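Local structure of oxysterol-binding protein homolog 3 (Saccharomyces cerevisiae, 4IC4) at residues A[135-140]-A[158-163]; A[96-101]-A[187-192]; A[67-72]-A[303-308]. The protein carries sterols and phospholipids in a hydrophobic pocket between membranes through its OSBP-related domain, in a non-vesicular, phosphoinositide-coupled transport that helps maintain sterol distribution in the cell. All blocks are in the same frame, centred on the assembly; numbering follows the deposited sequence.

Contact 1: residues A[135-140]-A[158-163]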
# COMPACT_ATOMS: atom_id res chain seq x y z
N MET A 135 -0.14 -13.03 11.81
CA MET A 135 -0.96 -11.88 12.21
C MET A 135 -2.44 -12.19 12.08
O MET A 135 -3.29 -11.31 12.25
CB MET A 135 -0.59 -10.65 11.38
CG MET A 135 0.81 -10.12 11.70
SD MET A 135 1.19 -8.55 10.91
CE MET A 135 1.77 -9.13 9.34
N GLY A 136 -2.74 -13.44 11.75
CA GLY A 136 -4.12 -13.88 11.63
C GLY A 136 -4.95 -13.32 10.50
O GLY A 136 -6.18 -13.35 10.58
N PHE A 137 -4.32 -12.81 9.44
CA PHE A 137 -5.12 -12.27 8.35
C PHE A 137 -4.68 -12.72 6.98
O PHE A 137 -3.59 -13.27 6.80
CB PHE A 137 -5.13 -10.73 8.40
CG PHE A 137 -3.87 -10.09 7.85
CD1 PHE A 137 -3.70 -9.91 6.48
CD2 PHE A 137 -2.88 -9.62 8.71
CE1 PHE A 137 -2.56 -9.29 5.97
CE2 PHE A 137 -1.73 -9.00 8.21
CZ PHE A 137 -1.57 -8.83 6.84
N ARG A 138 -5.56 -12.52 6.01
CA ARG A 138 -5.25 -12.84 4.63
C ARG A 138 -5.79 -11.68 3.82
O ARG A 138 -6.79 -11.05 4.19
CB ARG A 138 -5.91 -14.14 4.19
CG ARG A 138 -7.42 -14.10 4.13
CD ARG A 138 -7.96 -15.45 3.74
NE ARG A 138 -9.40 -15.44 3.56
CZ ARG A 138 -10.13 -16.54 3.40
NH1 ARG A 138 -9.55 -17.73 3.39
NH2 ARG A 138 -11.45 -16.44 3.24
N LEU A 139 -5.12 -11.39 2.72
CA LEU A 139 -5.52 -10.29 1.87
C LEU A 139 -5.48 -10.71 0.42
O LEU A 139 -4.64 -11.51 0.02
CB LEU A 139 -4.56 -9.11 2.11
CG LEU A 139 -4.52 -7.89 1.20
CD1 LEU A 139 -3.81 -6.76 1.94
CD2 LEU A 139 -3.80 -8.21 -0.11
N ILE A 140 -6.43 -10.20 -0.36
CA ILE A 140 -6.43 -10.44 -1.80
C ILE A 140 -6.64 -9.08 -2.46
O ILE A 140 -7.39 -8.24 -1.95
CB ILE A 140 -7.53 -11.44 -2.25
CG1 ILE A 140 -7.46 -11.62 -3.77
CG2 ILE A 140 -8.91 -10.93 -1.86
CD1 ILE A 140 -6.12 -12.14 -4.27
N LEU A 158 -10.20 -12.95 11.74
CA LEU A 158 -11.36 -13.50 12.43
C LEU A 158 -12.20 -12.39 13.07
O LEU A 158 -13.43 -12.49 13.12
CB LEU A 158 -10.91 -14.47 13.53
CG LEU A 158 -12.01 -14.97 14.47
CD1 LEU A 158 -12.96 -15.87 13.70
CD2 LEU A 158 -11.39 -15.73 15.63
N ASP A 159 -11.55 -11.33 13.53
CA ASP A 159 -12.25 -10.26 14.23
C ASP A 159 -12.47 -8.94 13.49
O ASP A 159 -13.08 -8.02 14.04
CB ASP A 159 -11.55 -9.99 15.56
CG ASP A 159 -11.33 -11.25 16.37
OD1 ASP A 159 -12.28 -12.07 16.46
OD2 ASP A 159 -10.23 -11.43 16.92
N TRP A 160 -11.99 -8.84 12.26
CA TRP A 160 -12.16 -7.61 11.49
C TRP A 160 -11.88 -7.87 10.03
O TRP A 160 -11.26 -8.86 9.66
CB TRP A 160 -11.23 -6.49 11.99
CG TRP A 160 -9.76 -6.88 12.05
CD1 TRP A 160 -9.07 -7.27 13.16
CD2 TRP A 160 -8.83 -6.91 10.96
NE1 TRP A 160 -7.76 -7.56 12.83
CE2 TRP A 160 -7.59 -7.34 11.49
CE3 TRP A 160 -8.92 -6.63 9.59
CZ2 TRP A 160 -6.44 -7.50 10.69
CZ3 TRP A 160 -7.77 -6.78 8.80
CH2 TRP A 160 -6.56 -7.21 9.35
N GLU A 161 -12.36 -6.96 9.19
CA GLU A 161 -12.10 -7.06 7.76
C GLU A 161 -12.01 -5.65 7.23
O GLU A 161 -12.54 -4.71 7.84
CB GLU A 161 -13.20 -7.85 7.04
CG GLU A 161 -14.59 -7.27 7.15
CD GLU A 161 -15.59 -8.04 6.31
OE1 GLU A 161 -15.66 -9.28 6.45
OE2 GLU A 161 -16.32 -7.40 5.52
N CYS A 162 -11.34 -5.49 6.10
CA CYS A 162 -11.17 -4.17 5.52
C CYS A 162 -11.27 -4.23 4.00
O CYS A 162 -10.72 -5.13 3.37
CB CYS A 162 -9.81 -3.60 5.92
SG CYS A 162 -9.60 -1.84 5.60
N SER A 163 -12.00 -3.28 3.42
CA SER A 163 -12.17 -3.19 1.98
C SER A 163 -11.61 -1.84 1.54
O SER A 163 -11.64 -0.86 2.29
CB SER A 163 -13.65 -3.29 1.62
OG SER A 163 -14.39 -2.25 2.23
O HOH W 1 -7.78 -14.39 12.45
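F137 and W160 meet where strands 137-145 and 160-172 begin. The touch is made by the beta carbon of F137, not by its ring: F137 CB lies 3.9 Å from W160 CH2, at the far corner of the six-membered ring, and 4.2 Å from the adjoining W160 CZ2. The indole approaches obliquely. In W160 the first torsion (54°) sets CG between the backbone N and the carbonyl carbon, and this swings the benzo ring across to the other strand. F137 CG takes the same position (79°), yet on this strand it turns the phenyl away from W160; the side chain also touches A82 and R132. At the pyrrole side, W160 NE1 is hydrogen-bonded to T86 OG1, while H157 stacks on the indole; together they probably hold it in the orientation that brings CH2 to F137.

A water bridges the two backbones. It donates to G136 O at 2.7 Å and accepts from L158 N at 2.9 Å, spanning a gap of 4.2 Å between that oxygen and nitrogen. G136 has a positive phi of 67°, and G136 and F137 together face R132 in a G1 beta bulge. Both segments run in the same direction because strand 150-157 lies between their strands, antiparallel to each. The arrangement is that of alternate strands in the antiparallel meander of an OSBP-related beta barrel, joined here at their starting ends.

Contact 2: residues A[96-101]-A[187-192]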
# COMPACT_ATOMS: atom_id res chain seq x y z
N THR A 96 -8.58 4.85 18.95
CA THR A 96 -7.21 5.25 19.24
C THR A 96 -6.26 4.35 18.45
O THR A 96 -5.30 4.82 17.85
CB THR A 96 -6.86 5.14 20.74
OG1 THR A 96 -7.10 3.80 21.19
CG2 THR A 96 -7.70 6.10 21.56
N PHE A 97 -6.55 3.06 18.45
CA PHE A 97 -5.70 2.10 17.75
C PHE A 97 -5.97 2.10 16.24
O PHE A 97 -5.05 1.86 15.45
CB PHE A 97 -5.89 0.71 18.35
CG PHE A 97 -5.47 0.64 19.79
CD1 PHE A 97 -6.37 0.95 20.80
CD2 PHE A 97 -4.15 0.37 20.13
CE1 PHE A 97 -5.95 1.00 22.14
CE2 PHE A 97 -3.72 0.41 21.46
CZ PHE A 97 -4.63 0.73 22.46
N VAL A 98 -7.21 2.38 15.85
CA VAL A 98 -7.52 2.45 14.43
C VAL A 98 -6.77 3.66 13.87
O VAL A 98 -6.26 3.62 12.75
CB VAL A 98 -9.04 2.60 14.18
CG1 VAL A 98 -9.31 2.82 12.70
CG2 VAL A 98 -9.76 1.35 14.66
N SER A 99 -6.70 4.73 14.65
CA SER A 99 -5.99 5.93 14.21
C SER A 99 -4.50 5.62 14.04
O SER A 99 -3.87 6.04 13.07
CB SER A 99 -6.17 7.06 15.23
OG SER A 99 -7.53 7.46 15.29
N ALA A 100 -3.94 4.88 14.99
CA ALA A 100 -2.53 4.50 14.91
C ALA A 100 -2.32 3.69 13.63
O ALA A 100 -1.34 3.89 12.90
CB ALA A 100 -2.13 3.67 16.13
N PHE A 101 -3.23 2.77 13.37
CA PHE A 101 -3.14 1.94 12.17
C PHE A 101 -3.19 2.81 10.91
O PHE A 101 -2.39 2.62 10.00
CB PHE A 101 -4.29 0.93 12.13
CG PHE A 101 -4.32 0.10 10.88
CD1 PHE A 101 -3.43 -0.95 10.70
CD2 PHE A 101 -5.21 0.40 9.85
CE1 PHE A 101 -3.42 -1.70 9.52
CE2 PHE A 101 -5.22 -0.34 8.67
CZ PHE A 101 -4.32 -1.40 8.51
N LEU A 187 -13.12 -0.14 7.29
CA LEU A 187 -12.82 -1.16 8.27
C LEU A 187 -14.09 -1.57 9.02
O LEU A 187 -14.89 -0.72 9.39
CB LEU A 187 -11.80 -0.62 9.28
CG LEU A 187 -11.56 -1.42 10.56
CD1 LEU A 187 -10.88 -2.74 10.23
CD2 LEU A 187 -10.70 -0.59 11.51
N LYS A 188 -14.26 -2.87 9.21
CA LYS A 188 -15.41 -3.39 9.94
C LYS A 188 -14.96 -4.35 11.03
O LYS A 188 -14.19 -5.28 10.77
CB LYS A 188 -16.36 -4.14 9.00
CG LYS A 188 -17.45 -4.91 9.74
CD LYS A 188 -18.31 -5.75 8.81
CE LYS A 188 -19.32 -6.56 9.60
NZ LYS A 188 -20.12 -7.44 8.71
N PHE A 189 -15.43 -4.12 12.25
CA PHE A 189 -15.14 -5.00 13.37
C PHE A 189 -16.12 -6.16 13.21
O PHE A 189 -17.33 -5.95 13.20
CB PHE A 189 -15.42 -4.30 14.70
CG PHE A 189 -14.28 -3.47 15.22
CD1 PHE A 189 -13.19 -3.16 14.41
CD2 PHE A 189 -14.30 -2.99 16.53
CE1 PHE A 189 -12.14 -2.37 14.90
CE2 PHE A 189 -13.26 -2.21 17.02
CZ PHE A 189 -12.18 -1.90 16.21
N LYS A 190 -15.61 -7.38 13.08
CA LYS A 190 -16.48 -8.54 12.93
C LYS A 190 -16.97 -9.00 14.30
O LYS A 190 -17.77 -9.93 14.42
CB LYS A 190 -15.76 -9.66 12.19
CG LYS A 190 -15.54 -9.33 10.71
CD LYS A 190 -14.55 -10.26 10.04
CE LYS A 190 -15.06 -11.68 9.94
NZ LYS A 190 -14.07 -12.55 9.26
N THR A 191 -16.48 -8.33 15.34
CA THR A 191 -16.88 -8.65 16.71
C THR A 191 -18.17 -7.92 17.06
O THR A 191 -19.10 -8.52 17.60
CB THR A 191 -15.81 -8.20 17.71
OG1 THR A 191 -15.49 -6.82 17.47
CG2 THR A 191 -14.55 -9.05 17.59
N THR A 192 -18.22 -6.63 16.74
CA THR A 192 -19.37 -5.79 17.07
C THR A 192 -20.07 -5.15 15.88
O THR A 192 -21.18 -4.63 16.00
CB THR A 192 -18.93 -4.64 17.97
OG1 THR A 192 -18.01 -3.82 17.24
CG2 THR A 192 -18.25 -5.16 19.22
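Helix 94-104 passes strand 177-189 with V98 CA 8.9 Å from L187 CA, a separation bridged by side chains. In the OSBP-related fold, helices from the part of the chain before the barrel pack inside the beta barrel, and this contact is one place where such a helix rests against the wall. V98 and L187 reach toward each other tip to tip. L187 CD2 faces both branches of the valine, 3.8 Å from V98 CG2 and 3.9 Å from V98 CG1, and so is held almost evenly against the fork. The extended first torsion of L187, with CG opposite the backbone N (168°), directs CD2 to the helix, while CD1 turns back toward strand 160-172.

The surroundings are apolar too: W198 of strand 195-199 touches V98, L85 of helix 83-88 covers L187, and F196 packs on L187 while meeting the F189 ring with the two planes at about 50°. Two residues further along the strand from L187, F189 makes a lighter, oblique approach to the same valine. That phenyl ring reaches the helix with its para carbon, F189 CZ lying 4.3 Å from V98 CG2.

Contact 3: residues A[67-72]-A[303-308]; sequences EPISIL and ANLNEI
Apolar contact between the two segments is carried by I69 and L305, whose delta carbons face each other loosely, I69 CD1 lying 4.3 Å from L305 CD1. The first torsion of I69 (60°) places CG1 between its backbone N and carbonyl carbon, and the outer part of the chain is extended, so that CD1 is carried forward to the leucine. The nearest alpha carbons are I69 CA and N306 CA, 6.6 Å apart. The N306 side chain lies beside the P68 carbonyl and packs on I327 and E331; P68 also touches E331, and S70 touches I327, so helix 325-331 covers parts of both segments.

These segments connect two portions of the OSBP-related domain that are distant in sequence: the entry to helix 71-76, which comes before the barrel strands, and the region of helix 300-305, which follows them. The phosphatidylinositol 4-phosphate site is near, since the side chain of I69 is about 9 Å from that of K118, one of the residues that bind the lipid, and E67 pairs through the backbone with K118 itself.

Most of the polar interactions lie within one segment or with residues around it. P68 is the centre of an inverse gamma turn closed by I69 N and E67 O at 2.8 Å. Just beyond it S70 occupies the N-cap position, its side chain capping a backbone N of helix 71-76. Q73 links the two segments indirectly: its OE1 accepts a hydrogen bond from S70 N, and its NE2 makes a weak one with L305 O.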
# COMPACT_ATOMS: atom_id res chain seq x y z
N GLU A 67 11.20 -0.03 -7.99
CA GLU A 67 11.67 -0.81 -6.85
C GLU A 67 11.04 -2.16 -7.20
O GLU A 67 10.04 -2.21 -7.92
CB GLU A 67 11.17 -0.25 -5.52
CG GLU A 67 9.68 0.01 -5.44
CD GLU A 67 9.27 0.58 -4.10
OE1 GLU A 67 10.16 1.05 -3.35
OE2 GLU A 67 8.06 0.58 -3.80
N PRO A 68 11.61 -3.27 -6.70
CA PRO A 68 11.09 -4.60 -7.01
C PRO A 68 9.77 -5.11 -6.42
O PRO A 68 9.72 -6.22 -5.89
CB PRO A 68 12.27 -5.52 -6.68
CG PRO A 68 12.89 -4.83 -5.52
CD PRO A 68 12.85 -3.36 -5.91
N ILE A 69 8.72 -4.31 -6.53
CA ILE A 69 7.38 -4.72 -6.08
C ILE A 69 6.36 -4.00 -6.96
O ILE A 69 6.69 -3.01 -7.62
CB ILE A 69 7.06 -4.39 -4.59
CG1 ILE A 69 7.16 -2.88 -4.34
CG2 ILE A 69 7.96 -5.19 -3.66
CD1 ILE A 69 6.57 -2.47 -3.00
N SER A 70 5.13 -4.51 -6.99
CA SER A 70 4.07 -3.88 -7.78
C SER A 70 3.27 -2.94 -6.88
O SER A 70 3.43 -2.97 -5.66
CB SER A 70 3.13 -4.94 -8.37
OG SER A 70 2.30 -5.48 -7.36
N ILE A 71 2.41 -2.12 -7.47
CA ILE A 71 1.62 -1.20 -6.66
C ILE A 71 0.69 -1.98 -5.73
O ILE A 71 0.39 -1.53 -4.62
CB ILE A 71 0.79 -0.24 -7.53
CG1 ILE A 71 1.73 0.64 -8.36
CG2 ILE A 71 -0.11 0.63 -6.65
CD1 ILE A 71 1.01 1.62 -9.27
N LEU A 72 0.23 -3.15 -6.17
CA LEU A 72 -0.64 -3.96 -5.31
C LEU A 72 0.13 -4.34 -4.05
O LEU A 72 -0.43 -4.33 -2.95
CB LEU A 72 -1.09 -5.22 -6.04
CG LEU A 72 -1.99 -5.03 -7.27
CD1 LEU A 72 -2.22 -6.38 -7.95
CD2 LEU A 72 -3.31 -4.41 -6.85
N ALA A 303 10.34 -6.43 2.04
CA ALA A 303 11.22 -7.44 1.48
C ALA A 303 10.56 -8.81 1.37
O ALA A 303 10.96 -9.64 0.55
CB ALA A 303 12.49 -7.54 2.31
N ASN A 304 9.54 -9.04 2.19
CA ASN A 304 8.84 -10.32 2.19
C ASN A 304 7.65 -10.40 1.24
O ASN A 304 7.15 -11.48 0.97
CB ASN A 304 8.38 -10.65 3.61
CG ASN A 304 9.54 -11.04 4.51
OD1 ASN A 304 10.54 -11.57 4.04
ND2 ASN A 304 9.40 -10.78 5.81
N LEU A 305 7.23 -9.25 0.72
CA LEU A 305 6.08 -9.19 -0.18
C LEU A 305 6.20 -10.05 -1.43
O LEU A 305 5.26 -10.75 -1.82
CB LEU A 305 5.83 -7.74 -0.60
CG LEU A 305 5.29 -6.78 0.46
CD1 LEU A 305 5.42 -5.35 -0.05
CD2 LEU A 305 3.84 -7.11 0.80
N ASN A 306 7.36 -10.00 -2.08
CA ASN A 306 7.56 -10.73 -3.32
C ASN A 306 8.18 -12.11 -3.18
O ASN A 306 8.62 -12.69 -4.17
CB ASN A 306 8.42 -9.90 -4.28
CG ASN A 306 8.13 -10.21 -5.74
OD1 ASN A 306 9.05 -10.24 -6.58
ND2 ASN A 306 6.86 -10.42 -6.06
N GLU A 307 8.19 -12.65 -1.97
CA GLU A 307 8.76 -13.98 -1.77
C GLU A 307 7.71 -15.08 -1.91
O GLU A 307 6.56 -14.93 -1.47
CB GLU A 307 9.40 -14.10 -0.38
CG GLU A 307 9.95 -15.51 -0.11
CD GLU A 307 10.61 -15.66 1.25
OE1 GLU A 307 10.19 -15.00 2.22
OE2 GLU A 307 11.55 -16.48 1.35
N ILE A 308 8.11 -16.18 -2.54
CA ILE A 308 7.24 -17.33 -2.70
C ILE A 308 7.69 -18.33 -1.64
O ILE A 308 8.83 -18.81 -1.67
CB ILE A 308 7.39 -17.97 -4.10
CG1 ILE A 308 6.89 -17.01 -5.17
CG2 ILE A 308 6.62 -19.28 -4.16
CD1 ILE A 308 7.09 -17.51 -6.59

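Overall arrangement
Contacts 1 and 2 are neighbours, with centres 11 Å apart and joined directly because strands 160-172 and 177-189 are adjacent and antiparallel in the barrel wall; probable backbone hydrogen bonds run from K190 N to D159 O and from K188 N to E161 O. Contact 3 lies 19 Å from contact 1 and 26 Å from contact 2, centre to centre, and touches neither. Along the chain the contacts are nested: contact 3 encloses contact 2, which encloses contact 1. The inner two thus knit the barrel wall and its internal helix, whereas the outermost ties the pre-barrel segment to the C-terminal part, nearest the phosphoinositide-binding residues.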